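Local coordinates for hydrazine synthase subunit beta (Candidatus Kuenenia stuttgartiensis, PDB 5C2V), which forms part of the hydrazine synthase complex, which condenses nitric oxide with ammonium, and may modulate passage of the hydroxylamine intermediate between two active sites, at residues V241-L246 against E297-R302. Numbering follows the deposited sequence.
Sequences VARLPL and ELDYLR. With BET (trimethyl glycine), chain R.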
loop_
_atom_site.group_PDB
_atom_site.type_symbol
_atom_site.label_atom_id
_atom_site.label_comp_id
_atom_site.label_asym_id
_atom_site.label_seq_id
_atom_site.Cartn_x
_atom_site.Cartn_y
_atom_site.Cartn_z
ATOM N N VAL B 241 -1.884 37.927 -7.421
ATOM C CA VAL B 241 -3.214 37.849 -8.003
ATOM C C VAL B 241 -3.669 36.399 -7.932
ATOM O O VAL B 241 -3.142 35.541 -8.642
ATOM C CB VAL B 241 -3.238 38.341 -9.461
ATOM C CG1 VAL B 241 -4.638 38.218 -10.043
ATOM C CG2 VAL B 241 -2.744 39.778 -9.544
ATOM N N ALA B 242 -4.648 36.123 -7.078
ATOM C CA ALA B 242 -5.043 34.745 -6.822
ATOM C C ALA B 242 -6.414 34.435 -7.399
ATOM O O ALA B 242 -7.430 34.907 -6.897
ATOM C CB ALA B 242 -5.025 34.462 -5.326
ATOM N N ARG B 243 -6.434 33.617 -8.444
ATOM C CA ARG B 243 -7.683 33.185 -9.053
ATOM C C ARG B 243 -8.154 31.903 -8.380
ATOM O O ARG B 243 -7.474 30.879 -8.432
ATOM C CB ARG B 243 -7.502 32.976 -10.558
ATOM C CG ARG B 243 -7.047 34.225 -11.300
ATOM C CD ARG B 243 -6.508 33.894 -12.684
ATOM N NE ARG B 243 -5.180 33.287 -12.623
ATOM C CZ ARG B 243 -4.559 32.741 -13.665
ATOM N NH1 ARG B 243 -5.146 32.718 -14.854
ATOM N NH2 ARG B 243 -3.351 32.214 -13.516
ATOM N N LEU B 244 -9.318 31.961 -7.738
ATOM C CA LEU B 244 -9.807 30.829 -6.962
ATOM C C LEU B 244 -11.160 30.339 -7.470
ATOM O O LEU B 244 -11.990 31.136 -7.900
ATOM C CB LEU B 244 -9.901 31.209 -5.482
ATOM C CG LEU B 244 -8.574 31.559 -4.804
ATOM C CD1 LEU B 244 -8.790 31.914 -3.341
ATOM C CD2 LEU B 244 -7.579 30.414 -4.941
ATOM N N PRO B 245 -11.385 29.016 -7.415
ATOM C CA PRO B 245 -12.618 28.403 -7.920
ATOM C C PRO B 245 -13.826 28.687 -7.034
ATOM O O PRO B 245 -13.669 28.786 -5.820
ATOM C CB PRO B 245 -12.286 26.910 -7.918
ATOM C CG PRO B 245 -11.296 26.763 -6.814
ATOM C CD PRO B 245 -10.459 28.009 -6.865
ATOM N N LEU B 246 -14.990 28.902 -7.639
ATOM C CA LEU B 246 -16.258 28.873 -6.912
ATOM C C LEU B 246 -17.029 27.557 -7.057
ATOM O O LEU B 246 -18.089 27.388 -6.454
ATOM C CB LEU B 246 -17.147 30.035 -7.355
ATOM C CG LEU B 246 -16.680 31.413 -6.886
ATOM C CD1 LEU B 246 -17.394 32.516 -7.648
ATOM C CD2 LEU B 246 -16.907 31.554 -5.388
ATOM N N GLU B 297 1.529 27.842 -7.009
ATOM C CA GLU B 297 0.620 26.946 -6.304
ATOM C C GLU B 297 -0.826 27.416 -6.414
ATOM O O GLU B 297 -1.731 26.603 -6.568
ATOM C CB GLU B 297 1.024 26.822 -4.831
ATOM C CG GLU B 297 0.049 26.024 -3.967
ATOM C CD GLU B 297 0.049 24.533 -4.275
ATOM O OE1 GLU B 297 0.865 24.083 -5.107
ATOM O OE2 GLU B 297 -0.771 23.807 -3.675
ATOM N N LEU B 298 -1.038 28.726 -6.339
ATOM C CA LEU B 298 -2.376 29.289 -6.484
ATOM C C LEU B 298 -2.899 29.097 -7.905
ATOM O O LEU B 298 -4.069 28.756 -8.109
ATOM C CB LEU B 298 -2.379 30.774 -6.116
ATOM C CG LEU B 298 -2.207 31.106 -4.633
ATOM C CD1 LEU B 298 -1.988 32.597 -4.437
ATOM C CD2 LEU B 298 -3.412 30.629 -3.834
ATOM N N ASP B 299 -2.022 29.314 -8.881
ATOM C CA ASP B 299 -2.378 29.132 -10.284
ATOM C C ASP B 299 -2.754 27.683 -10.570
ATOM O O ASP B 299 -3.632 27.415 -11.390
ATOM C CB ASP B 299 -1.229 29.569 -11.195
ATOM C CG ASP B 299 -1.043 31.074 -11.217
ATOM O OD1 ASP B 299 -1.963 31.795 -10.777
ATOM O OD2 ASP B 299 0.023 31.536 -11.678
ATOM N N TYR B 300 -2.091 26.749 -9.895
ATOM C CA TYR B 300 -2.451 25.342 -10.018
ATOM C C TYR B 300 -3.759 25.057 -9.282
ATOM O O TYR B 300 -4.553 24.217 -9.706
ATOM C CB TYR B 300 -1.335 24.442 -9.479
ATOM C CG TYR B 300 -1.680 22.965 -9.489
ATOM C CD1 TYR B 300 -2.250 22.357 -8.376
ATOM C CD2 TYR B 300 -1.443 22.184 -10.611
ATOM C CE1 TYR B 300 -2.573 21.014 -8.382
ATOM C CE2 TYR B 300 -1.762 20.838 -10.626
ATOM C CZ TYR B 300 -2.326 20.260 -9.508
ATOM O OH TYR B 300 -2.645 18.921 -9.514
ATOM N N LEU B 301 -3.976 25.766 -8.180
ATOM C CA LEU B 301 -5.135 25.537 -7.324
ATOM C C LEU B 301 -6.411 26.137 -7.901
ATOM O O LEU B 301 -7.510 25.823 -7.442
ATOM C CB LEU B 301 -4.888 26.106 -5.925
ATOM C CG LEU B 301 -4.071 25.245 -4.959
ATOM C CD1 LEU B 301 -3.849 25.978 -3.645
ATOM C CD2 LEU B 301 -4.749 23.905 -4.723
ATOM N N ARG B 302 -6.264 27.005 -8.898
ATOM C CA ARG B 302 -7.420 27.609 -9.556
ATOM C C ARG B 302 -8.331 26.547 -10.168
ATOM O O ARG B 302 -9.554 26.683 -10.157
ATOM C CB ARG B 302 -6.971 28.597 -10.637
ATOM C CG ARG B 302 -8.112 29.389 -11.266
ATOM C CD ARG B 302 -8.370 28.962 -12.702
ATOM N NE ARG B 302 -7.465 29.616 -13.642
ATOM C CZ ARG B 302 -7.369 29.301 -14.930
ATOM N NH1 ARG B 302 -8.120 28.332 -15.435
ATOM N NH2 ARG B 302 -6.519 29.950 -15.713
HETATM N N BET R . -0.827 31.904 -18.749
HETATM C CA BET R . -2.324 32.150 -18.600
HETATM C C BET R . -2.794 31.785 -17.090
HETATM O O BET R . -3.534 30.771 -17.023
HETATM O OXT BET R . -2.362 32.557 -16.202
HETATM C C1 BET R . -0.488 31.628 -20.199
HETATM C C2 BET R . -0.377 30.697 -17.925
HETATM C C3 BET R . -0.047 33.149 -18.359
HETATM O O HOH W 1 -4.183 31.933 -9.528
#
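Arg243 binds the trimethyl glycine, and Arg302 lies beside it, the two chains set by different torsions. In Arg243, CG lies beside the backbone N (chi1 -59°) and the chain bends at chi3; Arg302 holds CG anti to its own N (chi1 -173°), 3.7 Å from Arg243 CB, and its chain bends at chi2 and chi3. The guanidinium planes are turned 70° apart, with Arg302 NE over one face of the Arg243 group, toward its rim. Arg243 NH1 and Arg302 NH2, two donors, come within 3.2 Å; the close positive charges are probably offset by the ligand carboxylate, whose O lies 3.4 Å from Arg302 NH2, by Glu188, which forms a salt bridge with Arg302 NH2, and by Asp299. Arg243 NH2 makes a nearly straight salt-bridge bond of 3.1 Å to Asp299 OD1, leaving in the guanidinium plane but meeting the carboxylate from above its own plane. The same NH2 donates to OXT of trimethyl glycine at 2.9 Å, while NH1 adds weak bonds to both carboxylate oxygens and a hydrogen bond to His187 O. A water accepts from Arg243 N and donates to Asp299 OD1, tying the acid to the strand backbone. In this beta-propeller, strand 241-245 is the outermost strand of a four-stranded antiparallel blade, and helix 295-301 belongs to the insertion between the last two strands of the next blade. Next to the polar cluster, Leu298 points at the strand and touches Ala242 CB with CD1 at 3.7 Å; its CD2 faces Leu244 CD2. The Pro245 ring packs against the carbonyl oxygens of Leu301 and Arg302, with CB 3.5 Å from Arg302 O.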